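Local structure of pyridoxine 4-oxidase (Mesorhizobium loti, 4HA6) at residues 253-256 with 257-260; 266-269 with 270-274; 282-285 with 286-289; 476-479 with 480-483; 496-499 with 500-503. The protein catalyses the FAD-dependent oxidation of pyridoxine, probably at its 4-hydroxymethyl group, as a flavoprotein of the GMC oxidoreductase family. All coordinates share one frame; numbering follows the deposited sequence.

Contacts 1 and 4 both touch FAD, and their centres lie about 12 Å apart; Ser-256 OG and Asp-477 OD2, 2.7 Å apart, join them. Contact 1 meets the adenine and contact 4 a phosphate oxygen. The bound pyridoxamine is about 13 Å from the side chain of Ala-253 and about 12 Å from that of Met-481. Contact 5 packs against contact 4, with Ile-496 CD1 at 3.5 Å from Ile-480 CD1. Residues 282-289 also touch helix 252-262 and contact 2, where Met-282 N sits 3.0 Å from Gly-266 O. Contacts 2 and 5 are the farthest apart, with centres about 31 Å from each other.

Contact 1: residues 253-256 with 257-260; sequences ALES and PALL. With FAD (flavin-adenine dinucleotide), chain B.
Pro-257 lodges its ring against the preceding turn of helix 252-262, CG lying 3.2 Å from Ala-253 O and 3.1 Å from Leu-254 O. A proline nitrogen carries no hydrogen, so the helix kinks here and the carbonyl of Ala-253 turns to Thr-450 OG1. This is the tight part of the contact: Ser-256 CB and Pro-257 CD are squeezed to 3.5 Å. Beyond the kink the backbone pairing resumes, Ala-258 N donating to Leu-254 O and Leu-259 N to Glu-255 O (3.0 Å). The helix follows strand 246-249 of the parallel, Rossmann-like sheet, and its Leu-259 and Leu-260 pack on Leu-249. The looser side faces the cofactor and a bound glycerol. There the backbone sets Glu-255 CB 3.2 Å from FAD N7A of the adenine, and the bend at chi2 (-64°) turns the carboxylate so that Glu-255 OE1 stops 3.9 Å from Ala-258 CB. Its OE2 is hydrogen-bonded to Tyr-60 OH and to the glycerol, and OE1 has a weak, long ion pair with Arg-262. An alanine here would remove the carboxylate and is likely to deprive Tyr-60 of its acceptor and open a gap beside the adenine. Ser-256 OG, beside its own backbone N, is hydrogen-bonded to Asp-477 OD2.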
# COMPACT_ATOMS: atom_id res chain seq x y z
N ALA A 253 3.17 8.04 0.37
CA ALA A 253 1.98 8.77 -0.06
C ALA A 253 1.67 10.05 0.72
O ALA A 253 1.05 10.97 0.21
CB ALA A 253 0.76 7.84 -0.06
N LEU A 254 2.13 10.12 1.96
CA LEU A 254 1.87 11.30 2.78
C LEU A 254 3.08 12.19 2.84
O LEU A 254 2.99 13.42 2.68
CB LEU A 254 1.48 10.85 4.19
CG LEU A 254 0.13 10.16 4.20
CD1 LEU A 254 0.02 9.25 5.40
CD2 LEU A 254 -0.97 11.19 4.22
N GLU A 255 4.22 11.57 3.07
CA GLU A 255 5.41 12.36 3.36
C GLU A 255 6.10 12.93 2.13
O GLU A 255 6.78 13.96 2.20
CB GLU A 255 6.36 11.57 4.26
CG GLU A 255 5.81 11.36 5.67
CD GLU A 255 5.61 12.67 6.45
OE1 GLU A 255 6.19 13.71 6.07
OE2 GLU A 255 4.87 12.65 7.46
N SER A 256 5.94 12.28 0.98
CA SER A 256 6.49 12.90 -0.22
C SER A 256 5.79 14.23 -0.57
O SER A 256 6.48 15.25 -0.73
CB SER A 256 6.55 11.93 -1.40
OG SER A 256 7.57 10.97 -1.19
N PRO A 257 4.44 14.25 -0.66
CA PRO A 257 3.82 15.56 -0.92
C PRO A 257 4.11 16.57 0.19
O PRO A 257 4.29 17.77 -0.10
CB PRO A 257 2.32 15.24 -0.99
CG PRO A 257 2.14 13.94 -0.29
CD PRO A 257 3.43 13.18 -0.54
N ALA A 258 4.16 16.13 1.45
CA ALA A 258 4.44 17.06 2.54
C ALA A 258 5.80 17.72 2.38
O ALA A 258 5.95 18.92 2.62
CB ALA A 258 4.34 16.35 3.89
N LEU A 259 6.81 16.93 2.00
CA LEU A 259 8.15 17.48 1.82
C LEU A 259 8.12 18.52 0.71
O LEU A 259 8.74 19.58 0.84
CB LEU A 259 9.16 16.39 1.47
CG LEU A 259 10.57 16.88 1.13
CD1 LEU A 259 11.12 17.83 2.22
CD2 LEU A 259 11.50 15.70 0.90
N LEU A 260 7.42 18.21 -0.38
CA LEU A 260 7.34 19.15 -1.49
C LEU A 260 6.66 20.46 -1.06
O LEU A 260 7.15 21.56 -1.38
CB LEU A 260 6.65 18.52 -2.71
CG LEU A 260 7.40 17.34 -3.34
CD1 LEU A 260 6.54 16.62 -4.36
CD2 LEU A 260 8.72 17.79 -3.98
PA FAD B . 6.91 3.56 2.82
O1A FAD B . 7.28 2.09 2.70
O2A FAD B . 5.87 3.95 3.83
O5B FAD B . 8.28 4.36 3.11
C5B FAD B . 8.35 5.73 3.52
C4B FAD B . 9.66 5.85 4.29
O4B FAD B . 10.18 7.18 4.23
C3B FAD B . 9.45 5.53 5.76
O3B FAD B . 10.53 4.65 6.14
C2B FAD B . 9.54 6.87 6.48
O2B FAD B . 10.07 6.73 7.81
C1B FAD B . 10.47 7.66 5.56
N9A FAD B . 10.25 9.14 5.55
C8A FAD B . 9.06 9.78 5.50
N7A FAD B . 9.25 11.13 5.48
C5A FAD B . 10.58 11.37 5.51
C6A FAD B . 11.45 12.58 5.51
N6A FAD B . 10.92 13.84 5.46
N1A FAD B . 12.80 12.38 5.55
C2A FAD B . 13.34 11.14 5.58
N3A FAD B . 12.59 10.01 5.58
C4A FAD B . 11.23 10.06 5.55
N1 FAD B . 0.73 -3.73 1.06
C2 FAD B . 0.62 -4.94 0.47
O2 FAD B . 0.82 -5.02 -0.76
N3 FAD B . 0.30 -6.05 1.15
C4 FAD B . 0.07 -6.04 2.48
O4 FAD B . -0.25 -7.09 3.10
C4X FAD B . 0.16 -4.75 3.20
N5 FAD B . -0.06 -4.65 4.52
C5X FAD B . 0.05 -3.45 5.16
C6 FAD B . -0.18 -3.36 6.53
C7 FAD B . -0.06 -2.14 7.19
C7M FAD B . -0.31 -2.06 8.67
C8 FAD B . 0.32 -0.92 6.42
C8M FAD B . 0.45 0.40 7.13
C9 FAD B . 0.56 -1.00 5.04
C9A FAD B . 0.42 -2.23 4.40
N10 FAD B . 0.65 -2.33 3.01
C10 FAD B . 0.53 -3.57 2.39
C1' FAD B . 1.01 -1.13 2.24
C2' FAD B . 2.48 -1.09 1.85
O2' FAD B . 3.30 -1.43 2.98
C3' FAD B . 2.78 0.33 1.38
O3' FAD B . 1.81 0.69 0.37
C4' FAD B . 4.18 0.45 0.82
O4' FAD B . 5.11 0.03 1.84
C5' FAD B . 4.49 1.89 0.37
O5' FAD B . 5.90 2.03 0.28
P FAD B . 6.53 3.47 -0.03
O1P FAD B . 7.99 3.33 -0.46
O2P FAD B . 5.58 4.27 -0.89
O3P FAD B . 6.46 4.18 1.41

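Contact 2: residues 266-269 with 270-274; sequences GPHD and VLDAA
The backbone turns from the short strand ending at Gly-266 into helix 268-273, and three carbonyls of 267-269 take the amides four residues on. Leu-271 N donates to Pro-267 O at 2.8 Å, nearly along the C=O axis; Asp-272 N reaches His-268 O at 2.9 Å and Ala-273 N reaches Asp-269 O. Gly-266 has backbone angles (phi 150°) at which a side chain would be jammed against the carbonyl before it and against Pro-267 CD. Pro-267 occupies the N-cap position. Its ring lies alongside Val-270, pointing the same way, with CB to CB at 3.6 Å. Leu-271 CG rests 3.2 Å from Pro-267 O, and its side chain and that of Val-270 also reach Met-261 of helix 252-262, so this helix packs on the end of its longer predecessor. At the outer surface Asp-269 folds back with CG between its backbone N and carbonyl carbon (chi1 58°), and OD2 accepts a weak bond from Val-270 N; OD1 binds a glycerol. One turn apart, His-268 and Asp-272 meet at a slant, ring and carboxylate planes 69° apart, Asp-272 OD1 standing 3.5 Å from His-268 CD2. A water in the ring plane links them: it lies 2.7 Å from His-268 NE2 and donates to Asp-272 OD1. Asp-281 OD1 accepts from His-268 N at the start of the helix.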
# COMPACT_ATOMS: atom_id res chain seq x y z
N GLY A 266 3.97 23.18 -4.57
CA GLY A 266 2.60 22.76 -4.31
C GLY A 266 1.56 23.84 -4.55
O GLY A 266 1.87 24.89 -5.11
N PRO A 267 0.31 23.59 -4.14
CA PRO A 267 -0.80 24.53 -4.35
C PRO A 267 -0.53 25.86 -3.66
O PRO A 267 -0.33 25.88 -2.44
CB PRO A 267 -1.99 23.82 -3.70
CG PRO A 267 -1.59 22.36 -3.60
CD PRO A 267 -0.11 22.41 -3.37
N HIS A 268 -0.50 26.95 -4.42
CA HIS A 268 -0.11 28.28 -3.90
C HIS A 268 -1.01 28.61 -2.73
O HIS A 268 -0.54 29.12 -1.70
CB HIS A 268 -0.27 29.32 -5.02
CG HIS A 268 0.27 30.68 -4.70
ND1 HIS A 268 0.26 31.71 -5.63
CD2 HIS A 268 0.83 31.19 -3.58
CE1 HIS A 268 0.80 32.79 -5.08
NE2 HIS A 268 1.14 32.51 -3.84
N ASP A 269 -2.30 28.30 -2.86
CA ASP A 269 -3.25 28.68 -1.83
C ASP A 269 -3.08 27.83 -0.57
O ASP A 269 -3.12 28.35 0.55
CB ASP A 269 -4.69 28.67 -2.38
CG ASP A 269 -5.13 27.31 -2.94
OD1 ASP A 269 -6.36 27.09 -3.01
OD2 ASP A 269 -4.27 26.46 -3.30
N VAL A 270 -2.85 26.53 -0.76
CA VAL A 270 -2.52 25.66 0.37
C VAL A 270 -1.24 26.10 1.09
O VAL A 270 -1.17 26.07 2.33
CB VAL A 270 -2.39 24.18 -0.12
CG1 VAL A 270 -1.67 23.33 0.89
CG2 VAL A 270 -3.75 23.62 -0.44
N LEU A 271 -0.22 26.51 0.33
CA LEU A 271 1.04 26.89 0.96
C LEU A 271 0.86 28.20 1.72
O LEU A 271 1.37 28.36 2.86
CB LEU A 271 2.17 27.01 -0.06
CG LEU A 271 2.49 25.80 -0.93
CD1 LEU A 271 3.52 26.17 -1.99
CD2 LEU A 271 2.99 24.66 -0.10
N ASP A 272 0.12 29.14 1.10
CA ASP A 272 -0.21 30.40 1.77
C ASP A 272 -0.79 30.11 3.15
O ASP A 272 -0.28 30.57 4.16
CB ASP A 272 -1.23 31.21 0.94
CG ASP A 272 -0.58 32.17 -0.05
OD1 ASP A 272 0.67 32.17 -0.18
OD2 ASP A 272 -1.32 32.94 -0.70
N ALA A 273 -1.86 29.31 3.18
CA ALA A 273 -2.58 28.98 4.41
C ALA A 273 -1.70 28.23 5.41
O ALA A 273 -2.00 28.21 6.60
CB ALA A 273 -3.81 28.16 4.09
N ALA A 274 -0.63 27.61 4.93
CA ALA A 274 0.28 26.92 5.83
C ALA A 274 1.42 27.83 6.25
O ALA A 274 2.30 27.42 7.02
CB ALA A 274 0.84 25.69 5.17
O HOH W 1 1.96 34.25 -1.91

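Contact 3: residues 282-285 with 286-289; sequences MPDI and GRNL
Pro-283 meets Arg-287 through its carbonyl: in the arginine conformer described, Pro-283 O lies 3.6 Å from Arg-287 CD, against the aliphatic part of the chain. The same oxygen accepts from a glycerol. Pro-283 is also a middle residue of a type I beta turn from Met-282 to Ile-285, closed by a weak bond between Ile-285 N and Met-282 O. Asp-284 comes next and opens a type II turn: its O accepts from Arg-287 N at 3.1 Å, the donor standing 59° above the carbonyl plane. A water donates to Asp-284 O at 2.7 Å and lies within bonding distance of Arg-287 O, bridging the turn. Asp-284 OD2 forms a salt bridge with Arg-452. Ile-285 holds CG2 anti to its own N and beside its carbonyl carbon, 3.3 Å from Gly-286 N. Gly-286 then takes the third turn position with phi 93°, where a side chain would strike Ile-285 O. The double turn leads from strand 280-281 toward strand 293-302: the Ile-285 side chain touches Pro-257, Leu-260 and Met-261 of helix 252-262 and Ile-265 of strand 265-266, while Leu-289 lies on Val-371 of strand 370-372.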
# COMPACT_ATOMS: atom_id res chain seq x y z
N MET A 282 2.11 24.06 -7.97
CA MET A 282 1.68 22.81 -8.59
C MET A 282 0.39 22.39 -7.89
O MET A 282 0.41 21.84 -6.78
CB MET A 282 2.75 21.73 -8.47
CG MET A 282 4.11 22.11 -9.07
SD MET A 282 5.25 20.70 -9.25
CE MET A 282 4.39 19.74 -10.51
N PRO A 283 -0.75 22.70 -8.52
CA PRO A 283 -2.07 22.51 -7.89
C PRO A 283 -2.37 21.05 -7.53
O PRO A 283 -3.16 20.83 -6.63
CB PRO A 283 -3.04 23.00 -8.95
CG PRO A 283 -2.25 24.09 -9.67
CD PRO A 283 -0.83 23.56 -9.72
N ASP A 284 -1.75 20.08 -8.19
CA ASP A 284 -2.14 18.69 -7.97
C ASP A 284 -1.32 17.94 -6.91
O ASP A 284 -1.58 16.76 -6.65
CB ASP A 284 -2.14 17.92 -9.30
CG ASP A 284 -3.45 18.07 -10.05
OD1 ASP A 284 -4.22 19.00 -9.74
OD2 ASP A 284 -3.70 17.25 -10.97
N ILE A 285 -0.35 18.62 -6.30
CA ILE A 285 0.42 18.01 -5.22
C ILE A 285 -0.46 17.82 -4.00
O ILE A 285 -1.06 18.78 -3.49
CB ILE A 285 1.68 18.82 -4.85
CG1 ILE A 285 2.77 18.60 -5.91
CG2 ILE A 285 2.23 18.37 -3.47
CD1 ILE A 285 4.00 19.48 -5.75
N GLY A 286 -0.57 16.58 -3.53
CA GLY A 286 -1.44 16.29 -2.41
C GLY A 286 -2.84 15.86 -2.81
O GLY A 286 -3.57 15.32 -1.98
N ARG A 287 -3.22 16.10 -4.07
CA ARG A 287 -4.56 15.73 -4.55
C ARG A 287 -4.54 14.31 -5.13
O ARG A 287 -3.49 13.66 -5.14
CB ARG A 287 -5.05 16.76 -5.58
CG ARG A 287 -5.20 18.17 -4.99
CD ARG A 287 -6.14 19.05 -5.83
NE ARG A 287 -7.49 18.50 -5.87
CZ ARG A 287 -8.37 18.59 -4.87
NH1 ARG A 287 -8.04 19.21 -3.74
NH2 ARG A 287 -9.57 18.05 -4.99
N ASN A 288 -5.70 13.82 -5.61
CA ASN A 288 -5.79 12.46 -6.17
C ASN A 288 -5.53 11.38 -5.11
O ASN A 288 -5.22 10.23 -5.44
CB ASN A 288 -4.84 12.30 -7.39
CG ASN A 288 -4.98 10.93 -8.14
OD1 ASN A 288 -4.00 10.15 -8.27
ND2 ASN A 288 -6.17 10.67 -8.64
N LEU A 289 -5.63 11.74 -3.82
CA LEU A 289 -5.38 10.76 -2.75
C LEU A 289 -6.40 9.63 -2.79
O LEU A 289 -7.61 9.87 -2.75
CB LEU A 289 -5.40 11.40 -1.36
CG LEU A 289 -5.45 10.40 -0.18
CD1 LEU A 289 -4.14 9.66 -0.07
CD2 LEU A 289 -5.79 11.05 1.18
O HOH W 2 -1.61 14.17 -7.40

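Contact 4: residues 476-479 with 480-483; sequences VDAS and IMPN. With FAD (flavin-adenine dinucleotide), chain B.
Backbone bonds fold residues 477-481 into two overlapping turns. Ile-480 N donates to Asp-477 O at 3.2 Å from 45° above the carbonyl plane, and Met-481 N makes a weaker bond to Ala-478 O. A third amide is spent on the cofactor: Ala-478 N points straight at FAD O2P, 3.1 Å away with an N-H...O angle of 166°, and Asp-477 CB touches the same phosphate oxygen. Among the side-chain polar bonds, Asp-477 OD1 accepts from Ser-479 N at 2.8 Å on its anti side, tilted out of the carboxylate plane, an Asx turn. Asp-477 CG lies between its own N and carbonyl carbon (chi1 57°), which folds the acid back over this amide. Ser-479 OG also comes to Asp-477 OD1, at 2.5 Å, a length too short to be trusted. The other carboxylate oxygen, OD2, accepts from Gly-252 N, so both oxygens of this buried group are satisfied and the acid ties the phosphate-binding turn to the start of helix 252-262. The turn follows strand 473-475, an outermost strand of the parallel sheet in this Rossmann-type FAD domain, and precedes helix 490-506. Apolar contacts come last. Met-481 CG stands anti to its carbonyl carbon, which lays CG and SD over Ala-478: CG lies 3.3 Å from Ala-478 O and SD 4.1 Å from Ala-478 CB. Ile-480 sets CG1 at 3.4 Å from Asp-477 O, and its side chain continues to Ile-496, which Met-481 also touches; Ala-478 meets Val-493 of the same helix.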
# COMPACT_ATOMS: atom_id res chain seq x y z
N VAL A 476 9.45 8.57 -6.52
CA VAL A 476 9.41 7.14 -6.82
C VAL A 476 8.90 6.37 -5.62
O VAL A 476 9.69 5.78 -4.88
CB VAL A 476 10.79 6.60 -7.27
CG1 VAL A 476 10.67 5.17 -7.75
CG2 VAL A 476 11.33 7.45 -8.40
N ASP A 477 7.57 6.38 -5.45
CA ASP A 477 6.88 5.63 -4.39
C ASP A 477 5.38 5.56 -4.69
O ASP A 477 4.95 5.85 -5.82
CB ASP A 477 7.15 6.26 -3.01
CG ASP A 477 6.73 7.72 -2.93
OD1 ASP A 477 5.73 8.10 -3.59
OD2 ASP A 477 7.43 8.49 -2.22
N ALA A 478 4.57 5.19 -3.69
CA ALA A 478 3.14 5.00 -3.92
C ALA A 478 2.43 6.28 -4.31
O ALA A 478 1.33 6.24 -4.85
CB ALA A 478 2.46 4.40 -2.68
N SER A 479 3.05 7.43 -4.03
CA SER A 479 2.41 8.71 -4.36
C SER A 479 2.20 8.91 -5.88
O SER A 479 1.27 9.62 -6.29
CB SER A 479 3.21 9.86 -3.77
OG SER A 479 4.44 10.00 -4.45
N ILE A 480 3.04 8.31 -6.72
CA ILE A 480 2.88 8.54 -8.17
C ILE A 480 1.76 7.73 -8.83
O ILE A 480 1.36 8.06 -9.97
CB ILE A 480 4.19 8.33 -8.97
CG1 ILE A 480 4.58 6.84 -9.02
CG2 ILE A 480 5.30 9.27 -8.46
CD1 ILE A 480 4.16 6.16 -10.33
N MET A 481 1.25 6.70 -8.15
CA MET A 481 0.22 5.82 -8.71
C MET A 481 -0.97 6.63 -9.23
O MET A 481 -1.62 7.33 -8.45
CB MET A 481 -0.28 4.82 -7.66
CG MET A 481 0.84 3.92 -7.13
SD MET A 481 0.32 2.79 -5.80
CE MET A 481 -0.93 1.81 -6.68
N PRO A 482 -1.24 6.55 -10.54
CA PRO A 482 -2.42 7.23 -11.09
C PRO A 482 -3.69 6.71 -10.43
O PRO A 482 -4.59 7.49 -10.11
CB PRO A 482 -2.39 6.84 -12.58
CG PRO A 482 -0.89 6.63 -12.87
CD PRO A 482 -0.38 5.97 -11.60
N ASN A 483 -3.74 5.40 -10.23
CA ASN A 483 -4.86 4.77 -9.55
C ASN A 483 -4.42 3.51 -8.80
O ASN A 483 -3.44 2.85 -9.17
CB ASN A 483 -5.96 4.41 -10.55
CG ASN A 483 -5.44 3.58 -11.72
OD1 ASN A 483 -5.18 4.12 -12.79
ND2 ASN A 483 -5.28 2.28 -11.50
PA FAD B . 6.91 3.56 2.82
O1A FAD B . 7.28 2.09 2.70
O2A FAD B . 5.87 3.95 3.83
O5B FAD B . 8.28 4.36 3.11
C5B FAD B . 8.35 5.73 3.52
C4B FAD B . 9.66 5.85 4.29
O4B FAD B . 10.18 7.18 4.23
C3B FAD B . 9.45 5.53 5.76
O3B FAD B . 10.53 4.65 6.14
C2B FAD B . 9.54 6.87 6.48
O2B FAD B . 10.07 6.73 7.81
C1B FAD B . 10.47 7.66 5.56
N9A FAD B . 10.25 9.14 5.55
C8A FAD B . 9.06 9.78 5.50
N7A FAD B . 9.25 11.13 5.48
C5A FAD B . 10.58 11.37 5.51
C6A FAD B . 11.45 12.58 5.51
N6A FAD B . 10.92 13.84 5.46
N1A FAD B . 12.80 12.38 5.55
C2A FAD B . 13.34 11.14 5.58
N3A FAD B . 12.59 10.01 5.58
C4A FAD B . 11.23 10.06 5.55
N1 FAD B . 0.73 -3.73 1.06
C2 FAD B . 0.62 -4.94 0.47
O2 FAD B . 0.82 -5.02 -0.76
N3 FAD B . 0.30 -6.05 1.15
C4 FAD B . 0.07 -6.04 2.48
O4 FAD B . -0.25 -7.09 3.10
C4X FAD B . 0.16 -4.75 3.20
N5 FAD B . -0.06 -4.65 4.52
C5X FAD B . 0.05 -3.45 5.16
C6 FAD B . -0.18 -3.36 6.53
C7 FAD B . -0.06 -2.14 7.19
C7M FAD B . -0.31 -2.06 8.67
C8 FAD B . 0.32 -0.92 6.42
C8M FAD B . 0.45 0.40 7.13
C9 FAD B . 0.56 -1.00 5.04
C9A FAD B . 0.42 -2.23 4.40
N10 FAD B . 0.65 -2.33 3.01
C10 FAD B . 0.53 -3.57 2.39
C1' FAD B . 1.01 -1.13 2.24
C2' FAD B . 2.48 -1.09 1.85
O2' FAD B . 3.30 -1.43 2.98
C3' FAD B . 2.78 0.33 1.38
O3' FAD B . 1.81 0.69 0.37
C4' FAD B . 4.18 0.45 0.82
O4' FAD B . 5.11 0.03 1.84
C5' FAD B . 4.49 1.89 0.37
O5' FAD B . 5.90 2.03 0.28
P FAD B . 6.53 3.47 -0.03
O1P FAD B . 7.99 3.33 -0.46
O2P FAD B . 5.58 4.27 -0.89
O3P FAD B . 6.46 4.18 1.41

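Contact 5: residues 496-499 with 500-503; sequences IAET and FARQ
Glu-498 and Arg-502, one helical turn apart, cross at a slant with carboxylate and guanidinium planes 75° apart. Glu-498 leaves the backbone with CG anti to N (chi1 177°) and then bends at chi2, which brings OE1 across to the arginine. Glu-498 OE1 lies 2.9 Å from Arg-502 NE, a fairly straight salt bridge; OE1 uses its anti lone pair and approaches at the guanidinium edge, nearly in its plane. Arg-502 runs extended from CG to NE, and Arg-502 CG passes 3.3 Å from Glu-498 OE1. Arg-19 NH1, from helix 11-20, forms a second salt bridge to the same oxygen. Beneath the pair, regular helical bonds run from Phe-500 N to Ile-496 O and from Arg-502 N to Glu-498 O (3.0 Å). Phe-500 swings away from this turn to Val-476 and the ring of Phe-474, while Ala-497 lies on Ala-12 and Leu-15 of helix 11-20, which follows the first strand of the FAD-binding fold. Shortened to an alanine here, the side chain of Glu-498 would lose its carboxylate, which is likely to leave Arg-19 and Arg-502 without their shared counter-charge and the Arg-502 guanidinium free to turn. One carboxylate oxygen thus joins two arginines, a gathering of positive charge likely to keep this largely buried acid ionised.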
# COMPACT_ATOMS: atom_id res chain seq x y z
N ILE A 496 7.16 0.01 -9.35
CA ILE A 496 7.51 1.40 -9.65
C ILE A 496 8.98 1.68 -9.38
O ILE A 496 9.66 2.37 -10.16
CB ILE A 496 6.65 2.40 -8.81
CG1 ILE A 496 5.21 2.37 -9.28
CG2 ILE A 496 7.19 3.85 -8.95
CD1 ILE A 496 4.28 3.19 -8.42
N ALA A 497 9.48 1.18 -8.27
CA ALA A 497 10.87 1.48 -7.92
C ALA A 497 11.82 0.76 -8.90
O ALA A 497 12.78 1.37 -9.40
CB ALA A 497 11.15 1.10 -6.49
N GLU A 498 11.55 -0.51 -9.18
CA GLU A 498 12.40 -1.26 -10.10
C GLU A 498 12.42 -0.63 -11.50
O GLU A 498 13.48 -0.53 -12.11
CB GLU A 498 12.01 -2.74 -10.18
CG GLU A 498 12.82 -3.57 -11.19
CD GLU A 498 14.32 -3.63 -10.91
OE1 GLU A 498 15.09 -3.91 -11.85
OE2 GLU A 498 14.75 -3.40 -9.76
N THR A 499 11.27 -0.18 -12.01
CA THR A 499 11.33 0.42 -13.35
C THR A 499 12.12 1.73 -13.34
O THR A 499 12.83 2.04 -14.30
CB THR A 499 9.96 0.51 -14.15
OG1 THR A 499 9.51 1.86 -14.25
CG2 THR A 499 8.87 -0.40 -13.61
N PHE A 500 12.06 2.47 -12.23
CA PHE A 500 12.90 3.66 -12.15
C PHE A 500 14.38 3.31 -12.05
O PHE A 500 15.23 4.03 -12.57
CB PHE A 500 12.49 4.56 -11.00
CG PHE A 500 13.37 5.76 -10.86
CD1 PHE A 500 14.48 5.74 -10.02
CD2 PHE A 500 13.10 6.91 -11.59
CE1 PHE A 500 15.29 6.85 -9.90
CE2 PHE A 500 13.91 8.02 -11.47
CZ PHE A 500 15.01 7.99 -10.62
N ALA A 501 14.71 2.22 -11.36
CA ALA A 501 16.12 1.82 -11.24
C ALA A 501 16.64 1.46 -12.62
O ALA A 501 17.75 1.83 -13.00
CB ALA A 501 16.28 0.65 -10.30
N ARG A 502 15.83 0.74 -13.38
CA ARG A 502 16.20 0.34 -14.73
C ARG A 502 16.39 1.56 -15.63
O ARG A 502 17.31 1.60 -16.45
CB ARG A 502 15.15 -0.62 -15.30
CG ARG A 502 15.04 -1.92 -14.51
CD ARG A 502 13.97 -2.87 -15.06
NE ARG A 502 14.25 -4.23 -14.62
CZ ARG A 502 14.09 -5.31 -15.38
NH1 ARG A 502 13.62 -5.20 -16.62
NH2 ARG A 502 14.40 -6.50 -14.90
N GLN A 503 15.55 2.57 -15.44
CA GLN A 503 15.62 3.80 -16.24
C GLN A 503 16.86 4.62 -15.90
O GLN A 503 17.49 5.22 -16.78
CB GLN A 503 14.33 4.60 -16.02
CG GLN A 503 14.44 6.11 -16.08
CD GLN A 503 13.18 6.79 -15.56
OE1 GLN A 503 12.08 6.26 -15.70
NE2 GLN A 503 13.34 7.95 -14.95
O HOH W 3 16.46 -5.90 -12.23